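Local coordinates for protein DNA photolyase (Agrobacterium tumefaciens, PDB 4U63) that repairs cyclobutane pyrimidine dimers in ultraviolet-damaged DNA by light, using a flavin (FAD) cofactor and a methenyltetrahydrofolate antenna chromophore, at residues A[339-344]-A[472-477]; A[441-446]-A[465-470]; A[53-58]-A[195-200]. All blocks are in the same frame, centred on the assembly; numbering follows the deposited sequence.

Contact 1 (A[339-344]-A[472-477]); sequences RGMTGY and TYPLPI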
loop_
_atom_site.group_PDB
_atom_site.type_symbol
_atom_site.label_atom_id
_atom_site.label_comp_id
_atom_site.label_asym_id
_atom_site.label_seq_id
_atom_site.Cartn_x
_atom_site.Cartn_y
_atom_site.Cartn_z
ATOM N N ARG A 339 -12.923 -11.507 -10.969
ATOM C CA ARG A 339 -13.742 -10.759 -11.928
ATOM C C ARG A 339 -14.960 -10.056 -11.329
ATOM O O ARG A 339 -15.680 -9.346 -12.047
ATOM C CB ARG A 339 -14.232 -11.714 -13.003
ATOM C CG ARG A 339 -13.121 -12.298 -13.847
ATOM C CD ARG A 339 -13.602 -13.531 -14.578
ATOM N NE ARG A 339 -12.554 -14.072 -15.439
ATOM C CZ ARG A 339 -12.585 -15.270 -16.018
ATOM N NH1 ARG A 339 -13.622 -16.090 -15.845
ATOM N NH2 ARG A 339 -11.564 -15.657 -16.777
ATOM N N GLY A 340 -15.209 -10.253 -10.039
ATOM C CA GLY A 340 -16.419 -9.755 -9.425
ATOM C C GLY A 340 -17.658 -10.365 -10.050
ATOM O O GLY A 340 -18.605 -9.643 -10.394
ATOM N N MET A 341 -17.647 -11.691 -10.210
ATOM C CA MET A 341 -18.799 -12.442 -10.718
ATOM C C MET A 341 -19.212 -13.555 -9.742
ATOM O O MET A 341 -19.502 -14.679 -10.152
ATOM C CB MET A 341 -18.477 -13.033 -12.095
ATOM C CG MET A 341 -18.223 -11.989 -13.175
ATOM S SD MET A 341 -19.700 -11.065 -13.647
ATOM C CE MET A 341 -20.676 -12.363 -14.380
ATOM N N THR A 342 -19.245 -13.225 -8.451
ATOM C CA THR A 342 -19.627 -14.170 -7.414
ATOM C C THR A 342 -21.142 -14.276 -7.228
ATOM O O THR A 342 -21.622 -15.255 -6.663
ATOM C CB THR A 342 -19.001 -13.786 -6.071
ATOM O OG1 THR A 342 -19.573 -12.551 -5.601
ATOM C CG2 THR A 342 -17.484 -13.632 -6.213
ATOM N N GLY A 343 -21.887 -13.266 -7.681
ATOM C CA GLY A 343 -23.338 -13.208 -7.465
ATOM C C GLY A 343 -23.723 -12.602 -6.117
ATOM O O GLY A 343 -24.912 -12.533 -5.792
ATOM N N TYR A 344 -22.717 -12.185 -5.335
ATOM C CA TYR A 344 -22.900 -11.450 -4.081
ATOM C C TYR A 344 -22.536 -9.996 -4.375
ATOM O O TYR A 344 -21.353 -9.669 -4.509
ATOM C CB TYR A 344 -22.006 -12.031 -2.975
ATOM C CG TYR A 344 -22.505 -13.359 -2.464
ATOM C CD1 TYR A 344 -22.196 -14.551 -3.133
ATOM C CD2 TYR A 344 -23.308 -13.434 -1.324
ATOM C CE1 TYR A 344 -22.666 -15.775 -2.675
ATOM C CE2 TYR A 344 -23.783 -14.650 -0.862
ATOM C CZ TYR A 344 -23.462 -15.820 -1.537
ATOM O OH TYR A 344 -23.941 -17.022 -1.065
ATOM N N THR A 472 -27.782 -10.932 -17.076
ATOM C CA THR A 472 -27.482 -9.576 -16.613
ATOM C C THR A 472 -26.521 -9.556 -15.432
ATOM O O THR A 472 -25.625 -8.706 -15.353
ATOM C CB THR A 472 -28.796 -8.918 -16.151
ATOM O OG1 THR A 472 -29.755 -9.011 -17.207
ATOM C CG2 THR A 472 -28.608 -7.468 -15.760
ATOM N N TYR A 473 -26.742 -10.483 -14.505
ATOM C CA TYR A 473 -25.961 -10.598 -13.279
ATOM C C TYR A 473 -25.997 -12.071 -12.830
ATOM O O TYR A 473 -27.033 -12.719 -12.949
ATOM C CB TYR A 473 -26.526 -9.654 -12.204
ATOM C CG TYR A 473 -25.714 -9.648 -10.933
ATOM C CD1 TYR A 473 -24.478 -9.019 -10.890
ATOM C CD2 TYR A 473 -26.177 -10.282 -9.778
ATOM C CE1 TYR A 473 -23.711 -9.016 -9.737
ATOM C CE2 TYR A 473 -25.418 -10.284 -8.609
ATOM C CZ TYR A 473 -24.188 -9.648 -8.597
ATOM O OH TYR A 473 -23.416 -9.637 -7.472
ATOM N N PRO A 474 -24.864 -12.616 -12.333
ATOM C CA PRO A 474 -24.874 -14.057 -12.035
ATOM C C PRO A 474 -25.623 -14.432 -10.762
ATOM O O PRO A 474 -25.803 -13.597 -9.884
ATOM C CB PRO A 474 -23.383 -14.402 -11.903
ATOM C CG PRO A 474 -22.724 -13.128 -11.546
ATOM C CD PRO A 474 -23.526 -12.027 -12.167
ATOM N N LEU A 475 -26.068 -15.687 -10.691
ATOM C CA LEU A 475 -26.598 -16.252 -9.452
ATOM C C LEU A 475 -25.435 -16.460 -8.504
ATOM O O LEU A 475 -24.287 -16.530 -8.955
ATOM C CB LEU A 475 -27.283 -17.596 -9.699
ATOM C CG LEU A 475 -28.633 -17.568 -10.403
ATOM C CD1 LEU A 475 -29.030 -18.973 -10.808
ATOM C CD2 LEU A 475 -29.689 -16.960 -9.501
ATOM N N PRO A 476 -25.716 -16.573 -7.188
ATOM C CA PRO A 476 -24.628 -16.818 -6.245
ATOM C C PRO A 476 -23.852 -18.050 -6.634
ATOM O O PRO A 476 -24.448 -19.089 -6.920
ATOM C CB PRO A 476 -25.350 -17.038 -4.916
ATOM C CG PRO A 476 -26.603 -16.285 -5.065
ATOM C CD PRO A 476 -27.011 -16.482 -6.495
ATOM N N ILE A 477 -22.526 -17.939 -6.660
ATOM C CA ILE A 477 -21.675 -19.074 -7.045
ATOM C C ILE A 477 -21.591 -20.134 -5.944
ATOM O O ILE A 477 -21.205 -21.279 -6.212
ATOM C CB ILE A 477 -20.271 -18.630 -7.530
ATOM C CG1 ILE A 477 -19.466 -17.929 -6.430
ATOM C CG2 ILE A 477 -20.415 -17.731 -8.753
ATOM C CD1 ILE A 477 -18.002 -17.741 -6.784
HETATM O O HOH W 1 -27.158 -13.099 -7.481
#
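Thr342 and Gly343 meet Pro474, Pro476 and Ile477 in a loop-to-loop contact within the helical FAD-binding part of the photolyase. The short link between helices 331-338 and 345-357, with a Schellman motif at Gly340 and an ST turn at Thr342, is crossed here by the proline-rich lead-in to helix 480-495. One direct backbone hydrogen bond joins them: Ile477 N gives to Thr342 O at 2.8 Å, tilted 28° from the carbonyl plane. The same oxygen takes a CA-H...O contact from Pro476 CA at 3.4 Å. Next along, the bare CA of Gly343 passes 4.0 Å from Pro476 CA, a closeness that its lack of a side chain permits. A water then bridges the two segments, donating to Gly343 O and, at 2.8 Å, to Pro474 O.

Tyr473 holds its CG anti to the backbone N (chi1 -176°), and the ring therefore lies alongside the turn, with Gly343 O near the ring plane at its edge. Tyr473 OH packs against the Gly343-Tyr344 backbone, 3.2 Å from Tyr344 C. It also makes a weak hydrogen bond to Asp348, whose carboxylate grips Thr342 OG1 and Gly343 N. Tyr344, its hydroxyl hydrogen-bonded to Val478 O, crosses the Pro476 ring at about a right angle, with Tyr344 CE1 3.7 Å from Pro476 CB.

Contact 2 (A[441-446]-A[465-470]); sequences PELEKL and AGVELG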
loop_
_atom_site.group_PDB
_atom_site.type_symbol
_atom_site.label_atom_id
_atom_site.label_comp_id
_atom_site.label_asym_id
_atom_site.label_seq_id
_atom_site.Cartn_x
_atom_site.Cartn_y
_atom_site.Cartn_z
ATOM N N PRO A 441 -23.681 -1.521 -11.920
ATOM C CA PRO A 441 -24.769 -0.687 -12.444
ATOM C C PRO A 441 -25.927 -1.459 -13.065
ATOM O O PRO A 441 -27.017 -0.929 -13.158
ATOM C CB PRO A 441 -24.069 0.176 -13.503
ATOM C CG PRO A 441 -22.924 -0.656 -13.952
ATOM C CD PRO A 441 -22.439 -1.312 -12.693
ATOM N N GLU A 442 -25.702 -2.697 -13.479
ATOM C CA GLU A 442 -26.803 -3.549 -13.943
ATOM C C GLU A 442 -27.877 -3.818 -12.868
ATOM O O GLU A 442 -28.984 -4.213 -13.200
ATOM C CB GLU A 442 -26.285 -4.878 -14.488
ATOM C CG GLU A 442 -25.520 -5.734 -13.494
ATOM C CD GLU A 442 -24.028 -5.505 -13.552
ATOM O OE1 GLU A 442 -23.599 -4.331 -13.490
ATOM O OE2 GLU A 442 -23.286 -6.501 -13.651
ATOM N N LEU A 443 -27.533 -3.624 -11.591
ATOM C CA LEU A 443 -28.504 -3.709 -10.497
ATOM C C LEU A 443 -29.129 -2.346 -10.085
ATOM O O LEU A 443 -29.896 -2.301 -9.134
ATOM C CB LEU A 443 -27.841 -4.382 -9.277
ATOM C CG LEU A 443 -27.278 -5.779 -9.548
ATOM C CD1 LEU A 443 -26.631 -6.350 -8.293
ATOM C CD2 LEU A 443 -28.356 -6.722 -10.062
ATOM N N GLU A 444 -28.808 -1.275 -10.814
ATOM C CA GLU A 444 -29.249 0.106 -10.498
ATOM C C GLU A 444 -30.722 0.249 -10.102
ATOM O O GLU A 444 -31.045 0.996 -9.171
ATOM C CB GLU A 444 -28.945 1.029 -11.701
ATOM C CG GLU A 444 -29.614 2.407 -11.700
ATOM C CD GLU A 444 -29.187 3.293 -10.540
ATOM O OE1 GLU A 444 -27.991 3.289 -10.181
ATOM O OE2 GLU A 444 -30.053 4.003 -9.987
ATOM N N LYS A 445 -31.608 -0.447 -10.811
ATOM C CA LYS A 445 -33.054 -0.269 -10.609
ATOM C C LYS A 445 -33.665 -1.074 -9.470
ATOM O O LYS A 445 -34.817 -0.839 -9.117
ATOM C CB LYS A 445 -33.801 -0.544 -11.913
ATOM C CG LYS A 445 -33.328 0.341 -13.056
ATOM C CD LYS A 445 -34.410 0.556 -14.098
ATOM C CE LYS A 445 -33.908 1.432 -15.233
ATOM N NZ LYS A 445 -35.027 2.142 -15.911
ATOM N N LEU A 446 -32.911 -2.015 -8.898
ATOM C CA LEU A 446 -33.409 -2.775 -7.754
ATOM C C LEU A 446 -33.556 -1.883 -6.537
ATOM O O LEU A 446 -32.724 -1.006 -6.290
ATOM C CB LEU A 446 -32.488 -3.935 -7.384
ATOM C CG LEU A 446 -32.559 -5.230 -8.181
ATOM C CD1 LEU A 446 -31.562 -6.207 -7.573
ATOM C CD2 LEU A 446 -33.965 -5.830 -8.202
ATOM N N ALA A 465 -36.926 -4.256 -12.747
ATOM C CA ALA A 465 -35.570 -3.694 -12.648
ATOM C C ALA A 465 -34.662 -4.015 -13.851
ATOM O O ALA A 465 -33.544 -3.499 -13.933
ATOM C CB ALA A 465 -34.907 -4.169 -11.362
ATOM N N GLY A 466 -35.130 -4.863 -14.768
ATOM C CA GLY A 466 -34.357 -5.226 -15.953
ATOM C C GLY A 466 -33.201 -6.156 -15.633
ATOM O O GLY A 466 -32.159 -6.100 -16.287
ATOM N N VAL A 467 -33.392 -7.007 -14.622
ATOM C CA VAL A 467 -32.369 -7.950 -14.178
ATOM C C VAL A 467 -32.810 -9.372 -14.494
ATOM O O VAL A 467 -33.837 -9.831 -14.007
ATOM C CB VAL A 467 -32.110 -7.851 -12.653
ATOM C CG1 VAL A 467 -31.063 -8.873 -12.218
ATOM C CG2 VAL A 467 -31.670 -6.445 -12.267
ATOM N N GLU A 468 -32.029 -10.055 -15.321
ATOM C CA GLU A 468 -32.190 -11.475 -15.555
ATOM C C GLU A 468 -31.004 -12.195 -14.925
ATOM O O GLU A 468 -29.865 -12.067 -15.397
ATOM C CB GLU A 468 -32.256 -11.745 -17.052
ATOM C CG GLU A 468 -32.547 -13.191 -17.415
ATOM C CD GLU A 468 -32.764 -13.388 -18.902
ATOM O OE1 GLU A 468 -32.800 -12.381 -19.648
ATOM O OE2 GLU A 468 -32.891 -14.546 -19.319
ATOM N N LEU A 469 -31.257 -12.941 -13.853
ATOM C CA LEU A 469 -30.183 -13.665 -13.172
ATOM C C LEU A 469 -29.658 -14.763 -14.083
ATOM O O LEU A 469 -30.440 -15.508 -14.665
ATOM C CB LEU A 469 -30.661 -14.243 -11.842
ATOM C CG LEU A 469 -31.053 -13.187 -10.807
ATOM C CD1 LEU A 469 -31.652 -13.849 -9.580
ATOM C CD2 LEU A 469 -29.862 -12.319 -10.425
ATOM N N GLY A 470 -28.333 -14.840 -14.208
ATOM C CA GLY A 470 -27.682 -15.748 -15.146
ATOM C C GLY A 470 -27.322 -15.118 -16.488
ATOM O O GLY A 470 -26.677 -15.766 -17.310
HETATM O O HOH W 2 -31.249 -2.707 -12.508
#
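Ala465 lies against Lys445 and Leu446, and it is here that the 465-470 segment makes its first touch. Its methyl sits between two side chains, Ala465 CB being 3.7 Å from Leu446 CD2, on a branch tip, and 3.8 Å from Lys445 CB, at the root of a chain that then runs away extended. The carbonyl of Ala465 is engaged as well: a water donates to Ala465 O at 2.8 Å and to Glu442 O, and accepts from Lys445 N. These three bonds fix the water and tie the two backbones together where no direct hydrogen bond spans them.

At Gly466 the chain turns with positive phi (73°) in a Schellman motif that ends helix 459-465. The turn brings Val467 back to face the partner. With CG1 anti to the backbone N (chi1 179°), Val467 turns its other methyl, CG2, toward the carbonyl of Glu442 and the leucine side chains: CG2 is 3.6 Å from Glu442 O and 4.0 Å from Leu443 CD2. Leu446 CG completes this apolar patch more loosely, and Leu462 and Ile451 of the adjoining helices back it.

Glu468 and Leu469 lead off toward contact 1, the backbone N-H of Glu468 donating to Thr472 OG1 and Leu469 resting on Leu475. The carboxylate of Glu442 leads away from this segment, into a salt bridge with Arg352. The whole is a Schellman-terminated helix end packed on a type I beta turn, Leu443 to Leu446, closing a small helical excursion of the FAD-binding region.

Contact 3 (A[53-58]-A[195-200]); sequences VIPVYI and KVWPKS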
loop_
_atom_site.group_PDB
_atom_site.type_symbol
_atom_site.label_atom_id
_atom_site.label_comp_id
_atom_site.label_asym_id
_atom_site.label_seq_id
_atom_site.Cartn_x
_atom_site.Cartn_y
_atom_site.Cartn_z
ATOM N N VAL A 53 25.166 16.660 -6.341
ATOM C CA VAL A 53 24.214 15.650 -5.907
ATOM C C VAL A 53 23.809 14.849 -7.140
ATOM O O VAL A 53 23.393 15.423 -8.155
ATOM C CB VAL A 53 22.979 16.283 -5.232
ATOM C CG1 VAL A 53 21.993 15.204 -4.785
ATOM C CG2 VAL A 53 23.402 17.139 -4.045
ATOM N N ILE A 54 23.942 13.529 -7.047
ATOM C CA ILE A 54 23.640 12.618 -8.145
ATOM C C ILE A 54 22.476 11.702 -7.737
ATOM O O ILE A 54 22.700 10.641 -7.139
ATOM C CB ILE A 54 24.858 11.742 -8.519
ATOM C CG1 ILE A 54 26.154 12.572 -8.612
ATOM C CG2 ILE A 54 24.586 10.983 -9.819
ATOM C CD1 ILE A 54 26.153 13.642 -9.675
ATOM N N PRO A 55 21.230 12.110 -8.045
ATOM C CA PRO A 55 20.088 11.245 -7.766
ATOM C C PRO A 55 19.990 10.102 -8.767
ATOM O O PRO A 55 20.120 10.330 -9.973
ATOM C CB PRO A 55 18.888 12.187 -7.915
ATOM C CG PRO A 55 19.451 13.545 -7.781
ATOM C CD PRO A 55 20.778 13.446 -8.451
ATOM N N VAL A 56 19.764 8.895 -8.265
ATOM C CA VAL A 56 19.614 7.711 -9.113
ATOM C C VAL A 56 18.455 6.848 -8.622
ATOM O O VAL A 56 18.245 6.690 -7.412
ATOM C CB VAL A 56 20.929 6.880 -9.186
ATOM C CG1 VAL A 56 21.345 6.349 -7.821
ATOM C CG2 VAL A 56 20.800 5.740 -10.198
ATOM N N TYR A 57 17.701 6.309 -9.573
ATOM C CA TYR A 57 16.714 5.275 -9.296
ATOM C C TYR A 57 17.130 4.050 -10.104
ATOM O O TYR A 57 17.324 4.139 -11.320
ATOM C CB TYR A 57 15.293 5.698 -9.679
ATOM C CG TYR A 57 14.289 4.607 -9.384
ATOM C CD1 TYR A 57 14.052 3.596 -10.305
ATOM C CD2 TYR A 57 13.613 4.554 -8.164
ATOM C CE1 TYR A 57 13.161 2.580 -10.044
ATOM C CE2 TYR A 57 12.706 3.527 -7.893
ATOM C CZ TYR A 57 12.487 2.542 -8.843
ATOM O OH TYR A 57 11.608 1.497 -8.623
ATOM N N ILE A 58 17.256 2.922 -9.414
ATOM C CA ILE A 58 17.693 1.677 -9.997
ATOM C C ILE A 58 16.528 0.693 -10.070
ATOM O O ILE A 58 15.806 0.481 -9.095
ATOM C CB ILE A 58 18.842 1.059 -9.163
ATOM C CG1 ILE A 58 20.044 2.014 -9.151
ATOM C CG2 ILE A 58 19.254 -0.310 -9.709
ATOM C CD1 ILE A 58 21.148 1.621 -8.193
ATOM N N LYS A 195 29.089 19.017 -13.407
ATOM C CA LYS A 195 29.302 19.665 -14.701
ATOM C C LYS A 195 28.841 18.746 -15.838
ATOM O O LYS A 195 28.238 19.211 -16.811
ATOM C CB LYS A 195 30.775 20.039 -14.886
ATOM C CG LYS A 195 31.065 20.796 -16.177
ATOM C CD LYS A 195 32.559 20.981 -16.411
ATOM C CE LYS A 195 32.860 21.343 -17.861
ATOM N NZ LYS A 195 32.705 20.185 -18.791
ATOM N N VAL A 196 29.132 17.451 -15.697
ATOM C CA VAL A 196 28.728 16.427 -16.659
ATOM C C VAL A 196 27.859 15.386 -15.942
ATOM O O VAL A 196 28.278 14.818 -14.939
ATOM C CB VAL A 196 29.962 15.732 -17.283
ATOM C CG1 VAL A 196 29.543 14.674 -18.300
ATOM C CG2 VAL A 196 30.880 16.756 -17.940
ATOM N N TRP A 197 26.653 15.143 -16.453
ATOM C CA TRP A 197 25.748 14.139 -15.869
ATOM C C TRP A 197 26.073 12.739 -16.398
ATOM O O TRP A 197 26.340 12.583 -17.585
ATOM C CB TRP A 197 24.282 14.463 -16.178
ATOM C CG TRP A 197 23.699 15.470 -15.259
ATOM C CD1 TRP A 197 23.557 16.807 -15.488
ATOM C CD2 TRP A 197 23.183 15.229 -13.953
ATOM N NE1 TRP A 197 22.981 17.414 -14.399
ATOM C CE2 TRP A 197 22.739 16.466 -13.442
ATOM C CE3 TRP A 197 23.047 14.085 -13.163
ATOM C CZ2 TRP A 197 22.171 16.591 -12.173
ATOM C CZ3 TRP A 197 22.486 14.206 -11.901
ATOM C CH2 TRP A 197 22.055 15.452 -11.417
ATOM N N PRO A 198 26.052 11.715 -15.517
ATOM C CA PRO A 198 26.118 10.349 -16.034
ATOM C C PRO A 198 24.938 10.068 -16.949
ATOM O O PRO A 198 23.875 10.674 -16.790
ATOM C CB PRO A 198 26.030 9.481 -14.768
ATOM C CG PRO A 198 26.510 10.363 -13.677
ATOM C CD PRO A 198 26.033 11.736 -14.044
ATOM N N LYS A 199 25.125 9.159 -17.896
ATOM C CA LYS A 199 24.064 8.820 -18.836
ATOM C C LYS A 199 22.913 8.128 -18.119
ATOM O O LYS A 199 23.111 7.425 -17.126
ATOM C CB LYS A 199 24.603 7.958 -19.988
ATOM C CG LYS A 199 25.633 8.680 -20.857
ATOM C CD LYS A 199 25.034 9.854 -21.637
ATOM C CE LYS A 199 26.082 10.907 -21.975
ATOM N NZ LYS A 199 27.282 10.333 -22.641
ATOM N N SER A 200 21.707 8.355 -18.625
ATOM C CA SER A 200 20.485 7.821 -18.025
ATOM C C SER A 200 19.688 7.025 -19.040
ATOM O O SER A 200 19.671 7.360 -20.224
ATOM C CB SER A 200 19.617 8.969 -17.516
ATOM O OG SER A 200 18.401 8.490 -16.964
#
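Trp197 brings the six-membered end of its indole against the start of strand 53-59, meeting Val53, Ile54 and Pro55 together. The indole and the Pro55 ring cross at about a right angle. Pro55 CD lies in the plane of the indole at its edge, 3.8 Å from Trp197 CH2 and scarcely farther from CZ3, so the outer corner of the tryptophan abuts the proline without any face-to-face stacking. The same CH2 comes 3.5 Å from Val53 O, approaching obliquely, and this carbonyl is the nearest atom of the strand to the ring.

Ile54 is shared between two partners through its two branches. Its chain folds back at chi2 (-62°), which carries CD1 round to the tryptophan, 4.3 Å from Trp197 CZ3. The CG2 branch instead faces the next residue, lying 4.4 Å from Pro198 CG. Ile54 CA is itself 4.2 Å from Trp197 CZ3, so the indole lies against the strand backbone as well as its side chains.

No hydrogen bond crosses between the two segments; the contact is van der Waals packing, mostly apolar, with the Val53 carbonyl also meeting the ring. Trp197 remains partly open to solvent and also touches Arg91.

The contact belongs to the Rossmann-like alpha/beta domain of photolyases, with its five-stranded parallel sheet. Strand 53-59 runs between 93-96 and 27-31, bonded to them through Pro55 with Val93 and through Ile54 with Val27 and Val29. The 195-200 loop is further held by Ser200 OG to Leu94 N, while Pro198 packs on Leu106 and Thr110 of helix 99-110, and Pro55 on Leu85 of helix 68-87.

Overall arrangement
Contacts 1 and 2 are neighbours, their centres 12 Å apart, in the helical FAD-binding region; contact 3 lies on the opposite side of the chain's centre, in the alpha/beta domain, its centre about 51 Å from that of contact 1. Both use the link between helices 459-465 and 480-495, which meets the 339-344 loop in contact 1 and the 441-446 turn in contact 2; Thr472 touches Glu442 between them. Contact 1 has a direct backbone bond plus a water; contact 2 has no direct bond, only a water between backbone groups, beside its apolar packing. Contact 3 sets an indole against a strand. Contact 1 is partly buried, 2 and 3 mostly buried.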